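Long-range contacts in penaeus monodon metallodensovirus major capsid protein (Penaeus monodon metallodensovirus, PDB 6WH7), which forms the icosahedral protein shell of a shrimp densovirus, with sixty copies assembled into a capsid that presumably encloses and protects the viral genome: residues T76-I81 with V189-S194; N86-Y91 with T295-E300; C116-P121 with L325-Y330; Y126-L131 with A289-E294; N259-N264 with M364-H369. One frame throughout, in Å; residues are numbered along the deposited sequence.

Interaction 1: residues T76-I81 with V189-S194; sequences TPTEMI and VASTVS
Val-189 faces Ile-81 in an antiparallel non-hydrogen-bonded pair, both side chains on the same face of the sheet. CG1 of Val-189 is anti to its carbonyl carbon (chi1 -67°), which brings this methyl to 3.4 Å from Ile-81 CD1. The CA of Val-189 also makes a CA-H...O contact of 3.2 Å with Met-80 O. One residue on, Ala-190 carries the backbone bonds of a hydrogen-bonded pair: Met-80 N donates a hydrogen bond to Ala-190 O (2.8 Å), and Ala-190 N donates one to Met-80 O (2.8 Å). On the face of Met-80 and Ala-190, Ala-190 CB lies 4.3 Å from Met-80 CG. Ser-191 returns to the face of Val-189 and Ile-81, and its OG is 3.8 Å from Thr-78 CG2. The neighbouring Glu-79 carboxylate receives Thr-76 N on the anti lone pair of OE2, while OE1 forms a salt bridge with Lys-173. Thr-192 follows, with its CG2 3.5 Å from Met-80 CE; the two side chains cross at about a right angle, the methionine being bent at chi3 (90°). The segment axes run 151° apart, evidence of an antiparallel pairing. Strand 189-191 thus adds an edge to the sheet of strands 79-83, 270-274, 157-162 and 207-211, whose order matches the CHEF sheet of the viral jelly roll.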
# COMPACT_ATOMS: atom_id res chain seq x y z
N THR A 76 -32.49 55.61 85.93
CA THR A 76 -33.55 54.65 86.19
C THR A 76 -34.01 54.05 84.87
O THR A 76 -33.67 54.54 83.80
CB THR A 76 -34.70 55.31 86.95
OG1 THR A 76 -35.28 56.34 86.15
CG2 THR A 76 -34.19 55.92 88.23
N PRO A 77 -34.76 52.94 84.91
CA PRO A 77 -35.19 52.33 83.65
C PRO A 77 -36.19 53.15 82.86
O PRO A 77 -36.38 52.88 81.67
CB PRO A 77 -35.81 51.00 84.10
CG PRO A 77 -36.23 51.26 85.49
CD PRO A 77 -35.15 52.11 86.06
N THR A 78 -36.84 54.13 83.47
CA THR A 78 -37.77 54.98 82.74
C THR A 78 -37.04 56.07 81.97
O THR A 78 -37.39 56.38 80.83
CB THR A 78 -38.77 55.60 83.71
OG1 THR A 78 -39.51 54.55 84.35
CG2 THR A 78 -39.74 56.50 82.98
N GLU A 79 -36.02 56.66 82.58
CA GLU A 79 -35.23 57.70 81.95
C GLU A 79 -34.16 57.10 81.04
O GLU A 79 -33.76 55.95 81.19
CB GLU A 79 -34.62 58.59 83.03
CG GLU A 79 -33.75 57.85 83.99
CD GLU A 79 -33.36 58.67 85.20
OE1 GLU A 79 -33.54 59.90 85.17
OE2 GLU A 79 -32.85 58.09 86.18
N MET A 80 -33.73 57.90 80.06
CA MET A 80 -32.75 57.46 79.08
C MET A 80 -31.71 58.55 78.89
O MET A 80 -31.96 59.73 79.14
CB MET A 80 -33.41 57.15 77.74
CG MET A 80 -33.80 58.40 76.99
SD MET A 80 -34.99 58.15 75.69
CE MET A 80 -36.47 58.39 76.62
N ILE A 81 -30.52 58.15 78.45
CA ILE A 81 -29.48 59.09 78.04
C ILE A 81 -29.70 59.45 76.59
O ILE A 81 -29.87 58.58 75.74
CB ILE A 81 -28.08 58.49 78.25
CG1 ILE A 81 -27.80 58.27 79.72
CG2 ILE A 81 -27.03 59.41 77.67
CD1 ILE A 81 -27.76 59.53 80.49
N VAL A 189 -30.32 63.41 80.30
CA VAL A 189 -31.30 62.41 80.68
C VAL A 189 -32.68 62.93 80.33
O VAL A 189 -33.02 64.08 80.63
CB VAL A 189 -31.20 62.05 82.18
CG1 VAL A 189 -29.92 61.35 82.46
CG2 VAL A 189 -31.27 63.27 83.01
N ALA A 190 -33.46 62.09 79.67
CA ALA A 190 -34.84 62.38 79.37
C ALA A 190 -35.71 61.30 79.98
O ALA A 190 -35.38 60.11 79.89
CB ALA A 190 -35.08 62.44 77.87
N SER A 191 -36.79 61.70 80.61
CA SER A 191 -37.76 60.77 81.16
C SER A 191 -38.95 60.74 80.21
O SER A 191 -39.71 61.71 80.12
CB SER A 191 -38.19 61.18 82.56
OG SER A 191 -39.14 60.28 83.09
N THR A 192 -39.11 59.63 79.49
CA THR A 192 -40.25 59.47 78.61
C THR A 192 -41.47 59.04 79.42
O THR A 192 -41.44 58.02 80.11
CB THR A 192 -39.92 58.48 77.50
OG1 THR A 192 -41.07 58.30 76.65
CG2 THR A 192 -39.44 57.14 78.06
N VAL A 193 -42.52 59.86 79.38
CA VAL A 193 -43.70 59.65 80.20
C VAL A 193 -44.93 59.98 79.36
O VAL A 193 -45.03 61.08 78.80
CB VAL A 193 -43.66 60.50 81.48
CG1 VAL A 193 -44.95 60.36 82.25
CG2 VAL A 193 -42.50 60.08 82.37
N SER A 194 -45.87 59.05 79.29
CA SER A 194 -47.17 59.28 78.69
C SER A 194 -48.06 59.99 79.71
O SER A 194 -47.57 60.55 80.70
CB SER A 194 -47.78 57.97 78.19
OG SER A 194 -49.05 58.19 77.61

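Interaction 2: residues N86-Y91 with T295-E300; sequences NVMRFY and TEIEFE
Tyr-91 and Ile-297 form the middle of a fit in which the short helix 88-92 lies against strand 287-302. Tyr-91 CB presses on Ile-297 CB at 3.6 Å, the two side chains crossing at about a right angle. Thr-295 is the strand's bump at one end, reaching two rings by different atoms. Its CB lies 3.7 Å from Tyr-91 CD1, which also comes 3.8 Å from Glu-296 O; its methyl CG2 fits against the Phe-90 ring, nearest to CE2 at 3.5 Å. Those two rings meet edge to face: Phe-90 presents its edge to the Tyr-91 face, with CD2 over the centre and 3.5 Å above the plane. At the other end the bump comes from the helix. Met-88, bent at chi2 and chi3, sets its methyl CE into the notch formed by two strand residues: Ile-297 CD1 is 3.6 Å from CE, and Phe-299 CZ is met tip to tip at 3.9 Å. Polar ends are held elsewhere, Tyr-91 OH by Trp-85 O and Thr-295 OG1 by Arg-184. Thr-295 and Ile-297 point to the helix while Glu-296 points away from it. The arrangement is that of a helix in the C-to-D connection of a jelly roll, covering one face of a strand of the BIDG sheet.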
# COMPACT_ATOMS: atom_id res chain seq x y z
N ASN A 86 -26.47 64.32 66.90
CA ASN A 86 -26.90 65.12 65.77
C ASN A 86 -26.46 66.57 65.88
O ASN A 86 -26.82 67.37 65.02
CB ASN A 86 -28.41 65.02 65.58
CG ASN A 86 -29.19 65.42 66.79
OD1 ASN A 86 -28.67 65.46 67.90
ND2 ASN A 86 -30.46 65.75 66.59
N VAL A 87 -25.69 66.91 66.89
CA VAL A 87 -25.22 68.27 67.11
C VAL A 87 -23.80 68.37 66.59
O VAL A 87 -22.97 67.50 66.87
CB VAL A 87 -25.30 68.64 68.60
CG1 VAL A 87 -24.85 70.05 68.83
CG2 VAL A 87 -26.69 68.42 69.11
N MET A 88 -23.51 69.43 65.82
CA MET A 88 -22.15 69.66 65.35
C MET A 88 -21.19 69.80 66.51
O MET A 88 -20.07 69.28 66.47
CB MET A 88 -22.10 70.90 64.46
CG MET A 88 -22.73 70.76 63.11
SD MET A 88 -21.84 69.62 62.05
CE MET A 88 -20.33 70.54 61.80
N ARG A 89 -21.61 70.50 67.56
CA ARG A 89 -20.75 70.75 68.71
C ARG A 89 -20.30 69.47 69.38
O ARG A 89 -19.29 69.47 70.10
CB ARG A 89 -21.51 71.62 69.69
CG ARG A 89 -20.72 72.09 70.85
CD ARG A 89 -21.60 72.88 71.75
NE ARG A 89 -22.09 74.09 71.11
CZ ARG A 89 -21.45 75.24 71.15
NH1 ARG A 89 -20.31 75.34 71.81
NH2 ARG A 89 -21.95 76.31 70.54
N PHE A 90 -21.01 68.37 69.16
CA PHE A 90 -20.68 67.10 69.79
C PHE A 90 -19.37 66.54 69.25
O PHE A 90 -18.55 66.01 70.01
CB PHE A 90 -21.84 66.14 69.56
CG PHE A 90 -21.65 64.77 70.12
CD1 PHE A 90 -21.78 64.54 71.47
CD2 PHE A 90 -21.44 63.69 69.29
CE1 PHE A 90 -21.63 63.28 71.98
CE2 PHE A 90 -21.30 62.44 69.79
CZ PHE A 90 -21.40 62.23 71.14
N TYR A 91 -19.17 66.63 67.94
CA TYR A 91 -18.03 66.01 67.29
C TYR A 91 -16.77 66.86 67.28
O TYR A 91 -15.67 66.36 67.54
CB TYR A 91 -18.41 65.65 65.86
CG TYR A 91 -19.53 64.67 65.82
CD1 TYR A 91 -19.28 63.32 65.84
CD2 TYR A 91 -20.84 65.10 65.78
CE1 TYR A 91 -20.30 62.42 65.81
CE2 TYR A 91 -21.86 64.20 65.75
CZ TYR A 91 -21.59 62.86 65.76
OH TYR A 91 -22.61 61.95 65.72
N THR A 295 -15.54 60.01 68.92
CA THR A 295 -16.29 60.66 67.86
C THR A 295 -15.35 61.06 66.74
O THR A 295 -14.18 61.35 66.97
CB THR A 295 -17.04 61.89 68.38
OG1 THR A 295 -16.11 62.84 68.88
CG2 THR A 295 -17.98 61.50 69.48
N GLU A 296 -15.87 61.05 65.53
CA GLU A 296 -15.13 61.54 64.38
C GLU A 296 -16.07 62.30 63.47
O GLU A 296 -17.15 61.81 63.14
CB GLU A 296 -14.47 60.40 63.61
CG GLU A 296 -13.66 60.86 62.43
CD GLU A 296 -13.01 59.72 61.70
OE1 GLU A 296 -13.22 58.56 62.10
OE2 GLU A 296 -12.29 59.98 60.71
N ILE A 297 -15.66 63.49 63.06
CA ILE A 297 -16.35 64.26 62.04
C ILE A 297 -15.35 64.57 60.94
O ILE A 297 -14.25 65.05 61.21
CB ILE A 297 -16.97 65.55 62.61
CG1 ILE A 297 -17.74 66.30 61.53
CG2 ILE A 297 -15.93 66.42 63.28
CD1 ILE A 297 -18.61 67.36 62.07
N GLU A 298 -15.71 64.25 59.71
CA GLU A 298 -14.81 64.36 58.57
C GLU A 298 -15.20 65.59 57.77
O GLU A 298 -16.24 65.59 57.12
CB GLU A 298 -14.89 63.12 57.69
CG GLU A 298 -14.43 61.85 58.36
CD GLU A 298 -14.57 60.66 57.45
OE1 GLU A 298 -15.17 60.81 56.36
OE2 GLU A 298 -14.09 59.57 57.81
N PHE A 299 -14.37 66.61 57.77
CA PHE A 299 -14.67 67.83 57.03
C PHE A 299 -14.04 67.83 55.65
O PHE A 299 -12.93 67.32 55.46
CB PHE A 299 -14.21 69.06 57.79
CG PHE A 299 -15.03 69.37 58.98
CD1 PHE A 299 -16.16 70.15 58.87
CD2 PHE A 299 -14.67 68.91 60.23
CE1 PHE A 299 -16.91 70.45 59.96
CE2 PHE A 299 -15.42 69.22 61.32
CZ PHE A 299 -16.54 69.99 61.19
N GLU A 300 -14.75 68.39 54.70
CA GLU A 300 -14.17 68.85 53.45
C GLU A 300 -14.04 70.36 53.51
O GLU A 300 -14.95 71.05 53.95
CB GLU A 300 -15.02 68.46 52.25
CG GLU A 300 -15.03 67.00 51.94
CD GLU A 300 -15.95 66.67 50.80
OE1 GLU A 300 -16.72 67.56 50.38
OE2 GLU A 300 -15.91 65.52 50.32

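Interaction 3: residues C116-P121 with L325-Y330; sequences CKAHRP and LWIQSY
Ala-118 and Trp-326 head the apolar group. Ala-118 CB touches Trp-326 CZ3 at 3.5 Å and Ile-327 CD1 at 3.4 Å; the same CD1 lies 3.3 Å above the indole plane, offset toward the rim. Lys-117 adds its aliphatic chain, which crosses Trp-326 at about a right angle with CE 3.5 Å from CZ2. Lys-117 and Ala-118 both face Arg-302 in a classic beta bulge. The aromatic group is a rim-to-rim pair: the rings of His-119 and Tyr-330 have planes 29° apart, and His-119 CE1 meets Tyr-330 OH at 3.0 Å, each at the other's edge. Pro-121 CG approaches that OH tip to tip, 3.6 Å away. Polar ends are met outside the two segments: Lys-117 NZ bridges to Asp-323 and Glu-305, and His-119 NE2 bonds to Ser-232 O. The chemistry therefore implies a largely apolar contact with a buried lysine at one end, whose positive charge Asp-323 and Glu-305 would be expected to balance.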
# COMPACT_ATOMS: atom_id res chain seq x y z
N CYS A 116 -10.49 78.80 55.94
CA CYS A 116 -10.77 78.38 54.59
C CYS A 116 -11.86 79.25 53.99
O CYS A 116 -12.57 79.98 54.70
CB CYS A 116 -11.21 76.93 54.57
SG CYS A 116 -10.05 75.81 55.31
N LYS A 117 -12.00 79.20 52.67
CA LYS A 117 -13.14 79.87 52.07
C LYS A 117 -14.43 79.16 52.42
O LYS A 117 -15.43 79.80 52.77
CB LYS A 117 -12.98 79.96 50.56
CG LYS A 117 -14.08 80.81 49.97
CD LYS A 117 -13.99 80.97 48.50
CE LYS A 117 -15.22 81.70 48.04
NZ LYS A 117 -15.29 83.05 48.65
N ALA A 118 -14.43 77.84 52.35
CA ALA A 118 -15.61 77.03 52.59
C ALA A 118 -15.21 75.75 53.30
O ALA A 118 -14.08 75.28 53.17
CB ALA A 118 -16.31 76.67 51.28
N HIS A 119 -16.15 75.20 54.05
CA HIS A 119 -15.95 73.92 54.71
C HIS A 119 -17.28 73.20 54.76
O HIS A 119 -18.34 73.83 54.73
CB HIS A 119 -15.37 74.08 56.12
CG HIS A 119 -16.25 74.85 57.04
ND1 HIS A 119 -17.32 74.28 57.70
CD2 HIS A 119 -16.24 76.15 57.40
CE1 HIS A 119 -17.92 75.19 58.44
NE2 HIS A 119 -17.28 76.34 58.28
N ARG A 120 -17.22 71.88 54.82
CA ARG A 120 -18.43 71.12 54.77
C ARG A 120 -18.30 69.89 55.65
O ARG A 120 -17.24 69.25 55.64
CB ARG A 120 -18.70 70.76 53.31
CG ARG A 120 -19.91 69.97 53.07
CD ARG A 120 -20.21 69.92 51.61
NE ARG A 120 -19.17 69.32 50.80
CZ ARG A 120 -19.15 69.39 49.48
NH1 ARG A 120 -20.12 70.03 48.85
NH2 ARG A 120 -18.19 68.82 48.79
N PRO A 121 -19.34 69.53 56.40
CA PRO A 121 -19.18 68.50 57.43
C PRO A 121 -19.06 67.07 56.93
O PRO A 121 -18.51 66.25 57.67
CB PRO A 121 -20.44 68.68 58.29
CG PRO A 121 -20.80 70.07 58.10
CD PRO A 121 -20.52 70.36 56.67
N LEU A 325 -24.34 81.02 45.99
CA LEU A 325 -24.84 79.83 45.33
C LEU A 325 -24.31 78.56 45.98
O LEU A 325 -25.04 77.57 46.07
CB LEU A 325 -24.47 79.86 43.85
CG LEU A 325 -25.48 80.44 42.86
CD1 LEU A 325 -25.86 81.81 43.25
CD2 LEU A 325 -24.85 80.47 41.49
N TRP A 326 -23.04 78.51 46.33
CA TRP A 326 -22.51 77.33 47.00
C TRP A 326 -22.14 77.51 48.47
O TRP A 326 -21.83 76.52 49.12
CB TRP A 326 -21.31 76.81 46.19
CG TRP A 326 -20.22 77.77 46.05
CD1 TRP A 326 -20.20 78.88 45.28
CD2 TRP A 326 -18.94 77.67 46.65
NE1 TRP A 326 -19.00 79.51 45.40
CE2 TRP A 326 -18.20 78.78 46.23
CE3 TRP A 326 -18.34 76.74 47.51
CZ2 TRP A 326 -16.90 78.99 46.64
CZ3 TRP A 326 -17.06 76.96 47.91
CH2 TRP A 326 -16.35 78.08 47.49
N ILE A 327 -22.19 78.72 49.03
CA ILE A 327 -21.79 78.96 50.42
C ILE A 327 -23.03 79.31 51.22
O ILE A 327 -23.79 80.21 50.85
CB ILE A 327 -20.76 80.09 50.56
CG1 ILE A 327 -19.53 79.81 49.74
CG2 ILE A 327 -20.31 80.19 51.99
CD1 ILE A 327 -18.86 78.64 50.22
N GLN A 328 -23.22 78.62 52.35
CA GLN A 328 -24.45 78.77 53.11
C GLN A 328 -24.13 78.87 54.59
O GLN A 328 -23.08 78.43 55.05
CB GLN A 328 -25.39 77.59 52.85
CG GLN A 328 -25.76 77.46 51.39
CD GLN A 328 -26.47 78.68 50.89
OE1 GLN A 328 -27.40 79.16 51.51
NE2 GLN A 328 -25.99 79.23 49.79
N SER A 329 -25.03 79.50 55.33
CA SER A 329 -25.00 79.44 56.78
C SER A 329 -25.60 78.12 57.26
O SER A 329 -26.32 77.44 56.54
CB SER A 329 -25.73 80.64 57.38
OG SER A 329 -27.09 80.67 57.01
N TYR A 330 -25.25 77.74 58.48
CA TYR A 330 -25.76 76.50 59.04
C TYR A 330 -27.26 76.57 59.29
O TYR A 330 -27.78 77.57 59.79
CB TYR A 330 -25.01 76.14 60.32
CG TYR A 330 -23.71 75.45 60.05
CD1 TYR A 330 -23.66 74.08 59.95
CD2 TYR A 330 -22.54 76.16 59.87
CE1 TYR A 330 -22.49 73.42 59.70
CE2 TYR A 330 -21.35 75.51 59.62
CZ TYR A 330 -21.33 74.14 59.53
OH TYR A 330 -20.17 73.46 59.28

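Interaction 4: residues Y126-L131 with A289-E294; sequences YTLSNL and AQFTLE
Phe-291 carries Leu-128 over one face of its ring: CD2 of the leucine lies above it, and CG comes 3.5 Å from CE1. Oblique to the same ring, Leu-131 CD1 is 4.0 Å from Phe-291 CD2. The Tyr-126 ring has Leu-128 CD1 at its edge, in plane, and Leu-293 CD1 obliquely at 3.8 Å from Tyr-126 CD1. Leu-293 CD1 also sits 3.7 Å from Leu-128 CD1, which joins the two aromatic neighbourhoods into one apolar row. The polar end of Tyr-126 is hydrogen-bonded separately, OH with His-271 ND1. The backbones are antiparallel, with segment axes 142° apart. Thr-127 N bonds to Glu-294 O at 2.6 Å and Glu-294 N to Thr-127 O at 3.0 Å; Ser-129 N bonds to Thr-292 O at 2.9 Å and Thr-292 N to Ser-129 O at 2.6 Å. Beyond this pair Asn-130 takes a left-handed backbone (phi 59°, psi 65°), and the CA of Leu-131, not that of Asn-130, is then nearest the CA of Phe-291. Thr-127, Ser-129, Thr-292 and Glu-294 turn to the other face, where Thr-292 OG1 bonds to Tyr-210 of a neighbouring subunit and Trp-47 of a different subunit packs on Ser-129. The chemistry implies amphipathic jelly-roll strands: an apolar face against Met-157 of the opposing sheet, and a polar face partly used between subunits, with Thr-127 OG1 bonded to His-219 within the chain.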
# COMPACT_ATOMS: atom_id res chain seq x y z
N TYR A 126 -19.67 58.30 65.63
CA TYR A 126 -19.10 58.09 66.96
C TYR A 126 -19.07 56.60 67.25
O TYR A 126 -19.77 55.81 66.64
CB TYR A 126 -19.89 58.83 68.03
CG TYR A 126 -21.27 58.29 68.31
CD1 TYR A 126 -21.48 57.41 69.35
CD2 TYR A 126 -22.34 58.65 67.53
CE1 TYR A 126 -22.73 56.92 69.61
CE2 TYR A 126 -23.59 58.16 67.79
CZ TYR A 126 -23.78 57.29 68.83
OH TYR A 126 -25.02 56.80 69.08
N THR A 127 -18.22 56.24 68.20
CA THR A 127 -18.04 54.85 68.60
C THR A 127 -18.16 54.74 70.10
O THR A 127 -17.51 55.47 70.84
CB THR A 127 -16.68 54.31 68.15
OG1 THR A 127 -16.58 54.37 66.73
CG2 THR A 127 -16.53 52.88 68.58
N LEU A 128 -19.01 53.82 70.55
CA LEU A 128 -19.11 53.44 71.95
C LEU A 128 -18.32 52.16 72.15
O LEU A 128 -18.53 51.18 71.42
CB LEU A 128 -20.56 53.24 72.36
CG LEU A 128 -21.23 54.41 73.06
CD1 LEU A 128 -21.10 55.65 72.26
CD2 LEU A 128 -22.68 54.07 73.25
N SER A 129 -17.42 52.16 73.11
CA SER A 129 -16.45 51.09 73.22
C SER A 129 -16.17 50.76 74.67
O SER A 129 -16.22 51.63 75.53
CB SER A 129 -15.15 51.47 72.52
OG SER A 129 -14.20 50.45 72.68
N ASN A 130 -15.88 49.49 74.92
CA ASN A 130 -15.32 49.01 76.19
C ASN A 130 -16.25 49.35 77.35
O ASN A 130 -15.92 50.11 78.26
CB ASN A 130 -13.92 49.58 76.38
CG ASN A 130 -12.98 49.13 75.29
OD1 ASN A 130 -12.39 49.94 74.59
ND2 ASN A 130 -12.81 47.82 75.16
N LEU A 131 -17.42 48.73 77.30
CA LEU A 131 -18.46 48.97 78.29
C LEU A 131 -18.09 48.34 79.61
O LEU A 131 -17.69 47.18 79.66
CB LEU A 131 -19.79 48.42 77.80
CG LEU A 131 -20.97 48.57 78.75
CD1 LEU A 131 -21.29 50.02 78.96
CD2 LEU A 131 -22.15 47.84 78.24
N ALA A 289 -22.78 52.64 84.03
CA ALA A 289 -22.01 52.21 82.89
C ALA A 289 -20.86 53.16 82.64
O ALA A 289 -21.03 54.38 82.73
CB ALA A 289 -22.87 52.11 81.63
N GLN A 290 -19.69 52.60 82.38
CA GLN A 290 -18.61 53.34 81.76
C GLN A 290 -18.35 52.77 80.38
O GLN A 290 -18.44 51.56 80.16
CB GLN A 290 -17.30 53.23 82.53
CG GLN A 290 -16.30 54.22 81.98
CD GLN A 290 -14.89 53.85 82.25
OE1 GLN A 290 -14.60 52.79 82.76
NE2 GLN A 290 -13.98 54.74 81.90
N PHE A 291 -18.01 53.64 79.45
CA PHE A 291 -17.53 53.21 78.15
C PHE A 291 -16.66 54.33 77.59
O PHE A 291 -16.51 55.39 78.20
CB PHE A 291 -18.68 52.85 77.21
CG PHE A 291 -19.73 53.91 77.12
CD1 PHE A 291 -19.64 54.92 76.19
CD2 PHE A 291 -20.80 53.90 77.97
CE1 PHE A 291 -20.59 55.88 76.12
CE2 PHE A 291 -21.75 54.85 77.90
CZ PHE A 291 -21.66 55.84 76.97
N THR A 292 -16.08 54.07 76.43
CA THR A 292 -15.23 55.04 75.76
C THR A 292 -16.02 55.64 74.60
O THR A 292 -16.61 54.90 73.81
CB THR A 292 -13.95 54.39 75.26
OG1 THR A 292 -13.27 53.80 76.36
CG2 THR A 292 -13.05 55.40 74.62
N LEU A 293 -16.03 56.96 74.51
CA LEU A 293 -16.68 57.66 73.42
C LEU A 293 -15.60 58.19 72.49
O LEU A 293 -14.84 59.08 72.87
CB LEU A 293 -17.56 58.79 73.94
CG LEU A 293 -18.20 59.64 72.85
CD1 LEU A 293 -19.12 58.79 72.02
CD2 LEU A 293 -18.93 60.80 73.45
N GLU A 294 -15.53 57.63 71.29
CA GLU A 294 -14.70 58.16 70.22
C GLU A 294 -15.60 58.71 69.14
O GLU A 294 -16.34 57.95 68.50
CB GLU A 294 -13.78 57.08 69.65
CG GLU A 294 -12.62 56.72 70.52
CD GLU A 294 -11.77 55.63 69.90
OE1 GLU A 294 -12.25 54.98 68.95
OE2 GLU A 294 -10.62 55.45 70.34

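Interaction 5: residues N259-N264 with M364-H369; sequences NVRGVN and MLFDHH
Asn-259 and Arg-261 pair with Phe-366 and Met-364 in a two-stranded antiparallel ribbon that involves the C-terminal strand, outside the two jelly-roll sheets. Four backbone bonds make the register clear: Asn-259 N to Phe-366 O at 2.6 Å, Phe-366 N to Asn-259 O at 2.8 Å, Arg-261 N to Met-364 O at 2.9 Å and Met-364 N to Arg-261 O at 2.8 Å. The segment axes are 119° apart, so the ribbon is strongly twisted. On the face of Val-260 and Leu-365, CG2 of the valine lies 3.8 Å from CD1 of the leucine. Further along, Val-263 CG2 meets Met-364 CG at 3.6 Å. Neighbouring subunits extend the pattern cyclically, consistent with a three-fold axis: Arg-261 bridges to Asp-367 of one, and Asp-367 to Arg-261 of another. Within the chain Arg-261 CG touches Phe-366 CB at 3.6 Å, and the guanidinium is turned 81° from the phenyl plane with NH1 3.9 Å from Phe-366 CD2.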
# COMPACT_ATOMS: atom_id res chain seq x y z
N ASN A 259 -31.46 80.25 44.77
CA ASN A 259 -30.99 80.08 46.12
C ASN A 259 -30.73 78.61 46.35
O ASN A 259 -31.13 77.75 45.56
CB ASN A 259 -32.01 80.61 47.13
CG ASN A 259 -32.21 82.09 47.01
OD1 ASN A 259 -33.33 82.55 46.83
ND2 ASN A 259 -31.14 82.84 47.14
N VAL A 260 -30.05 78.30 47.44
CA VAL A 260 -29.83 76.93 47.85
C VAL A 260 -31.01 76.49 48.69
O VAL A 260 -31.37 77.16 49.66
CB VAL A 260 -28.51 76.78 48.62
CG1 VAL A 260 -28.30 75.35 49.01
CG2 VAL A 260 -27.40 77.26 47.77
N ARG A 261 -31.61 75.38 48.32
CA ARG A 261 -32.79 74.88 49.00
C ARG A 261 -32.55 73.43 49.38
O ARG A 261 -32.03 72.66 48.59
CB ARG A 261 -34.01 75.01 48.11
CG ARG A 261 -34.26 76.41 47.61
CD ARG A 261 -34.50 77.37 48.74
NE ARG A 261 -35.68 77.02 49.52
CZ ARG A 261 -36.92 77.38 49.21
NH1 ARG A 261 -37.14 78.11 48.14
NH2 ARG A 261 -37.92 77.02 49.98
N GLY A 262 -32.92 73.08 50.61
CA GLY A 262 -32.76 71.72 51.06
C GLY A 262 -33.74 70.78 50.39
O GLY A 262 -34.86 71.15 50.04
N VAL A 263 -33.31 69.54 50.22
CA VAL A 263 -34.02 68.54 49.43
C VAL A 263 -33.74 67.17 50.03
O VAL A 263 -32.67 66.93 50.57
CB VAL A 263 -33.57 68.62 47.94
CG1 VAL A 263 -34.04 67.44 47.16
CG2 VAL A 263 -34.12 69.86 47.29
N ASN A 264 -34.74 66.28 49.97
CA ASN A 264 -34.62 64.82 50.08
C ASN A 264 -34.61 64.18 51.47
O ASN A 264 -34.36 62.98 51.51
CB ASN A 264 -33.40 64.26 49.34
CG ASN A 264 -33.65 64.11 47.87
OD1 ASN A 264 -34.79 64.08 47.43
ND2 ASN A 264 -32.58 63.99 47.10
N MET A 364 -30.64 71.60 46.44
CA MET A 364 -30.71 71.93 45.03
C MET A 364 -30.64 73.44 44.89
O MET A 364 -30.70 74.18 45.88
CB MET A 364 -31.97 71.39 44.36
CG MET A 364 -33.24 72.14 44.70
SD MET A 364 -34.60 71.47 43.75
CE MET A 364 -34.20 72.10 42.13
N LEU A 365 -30.50 73.90 43.67
CA LEU A 365 -30.33 75.31 43.38
C LEU A 365 -31.62 75.77 42.71
O LEU A 365 -31.94 75.31 41.61
CB LEU A 365 -29.10 75.51 42.50
CG LEU A 365 -28.29 76.78 42.65
CD1 LEU A 365 -28.27 77.18 44.10
CD2 LEU A 365 -26.90 76.48 42.20
N PHE A 366 -32.37 76.63 43.37
CA PHE A 366 -33.78 76.83 43.07
C PHE A 366 -34.10 78.31 43.13
O PHE A 366 -33.66 79.00 44.05
CB PHE A 366 -34.62 76.03 44.07
CG PHE A 366 -36.08 76.02 43.78
CD1 PHE A 366 -36.62 75.10 42.90
CD2 PHE A 366 -36.93 76.90 44.42
CE1 PHE A 366 -37.96 75.08 42.65
CE2 PHE A 366 -38.27 76.87 44.16
CZ PHE A 366 -38.78 75.96 43.28
N ASP A 367 -34.86 78.81 42.17
CA ASP A 367 -35.09 80.25 42.08
C ASP A 367 -36.05 80.72 43.17
O ASP A 367 -36.76 79.93 43.79
CB ASP A 367 -35.63 80.66 40.72
CG ASP A 367 -37.05 80.18 40.47
OD1 ASP A 367 -37.58 79.37 41.26
OD2 ASP A 367 -37.65 80.64 39.48
N HIS A 368 -36.05 82.02 43.40
CA HIS A 368 -36.96 82.61 44.36
C HIS A 368 -37.52 83.89 43.77
O HIS A 368 -36.84 84.59 43.02
CB HIS A 368 -36.25 82.88 45.69
CG HIS A 368 -37.18 83.17 46.83
ND1 HIS A 368 -37.67 84.43 47.09
CD2 HIS A 368 -37.70 82.36 47.78
CE1 HIS A 368 -38.46 84.38 48.15
NE2 HIS A 368 -38.50 83.14 48.58
N HIS A 369 -38.77 84.19 44.09
CA HIS A 369 -39.48 85.32 43.51
C HIS A 369 -39.97 86.29 44.57
O HIS A 369 -40.26 85.89 45.70
CB HIS A 369 -40.65 84.82 42.67
CG HIS A 369 -40.24 84.06 41.45
ND1 HIS A 369 -39.86 84.69 40.28
CD2 HIS A 369 -40.10 82.74 41.22
CE1 HIS A 369 -39.54 83.78 39.38
NE2 HIS A 369 -39.67 82.59 39.93

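How the interactions relate
Along the sheet that strands 118-135 and 287-302 share, interaction 2 lies between interactions 3 and 4. Glu-300 OE1 of interaction 2 forms a salt bridge of 2.5 Å with Arg-120 NH2 of interaction 3, and toward interaction 4 Phe-90 CZ lies 3.7 Å from Leu-293 CD2. Interactions 3 and 4 themselves do not touch, their centres being 32 Å apart on opposite sides of the chain's centre. Interaction 1 belongs to the other sheet, its nearest atoms about 6 Å from interaction 4. Interaction 5 packs on interaction 3 through Val-260 and Leu-325, both contacts reaching the same neighbouring subunit; its centre is about 39 Å from that of interaction 1.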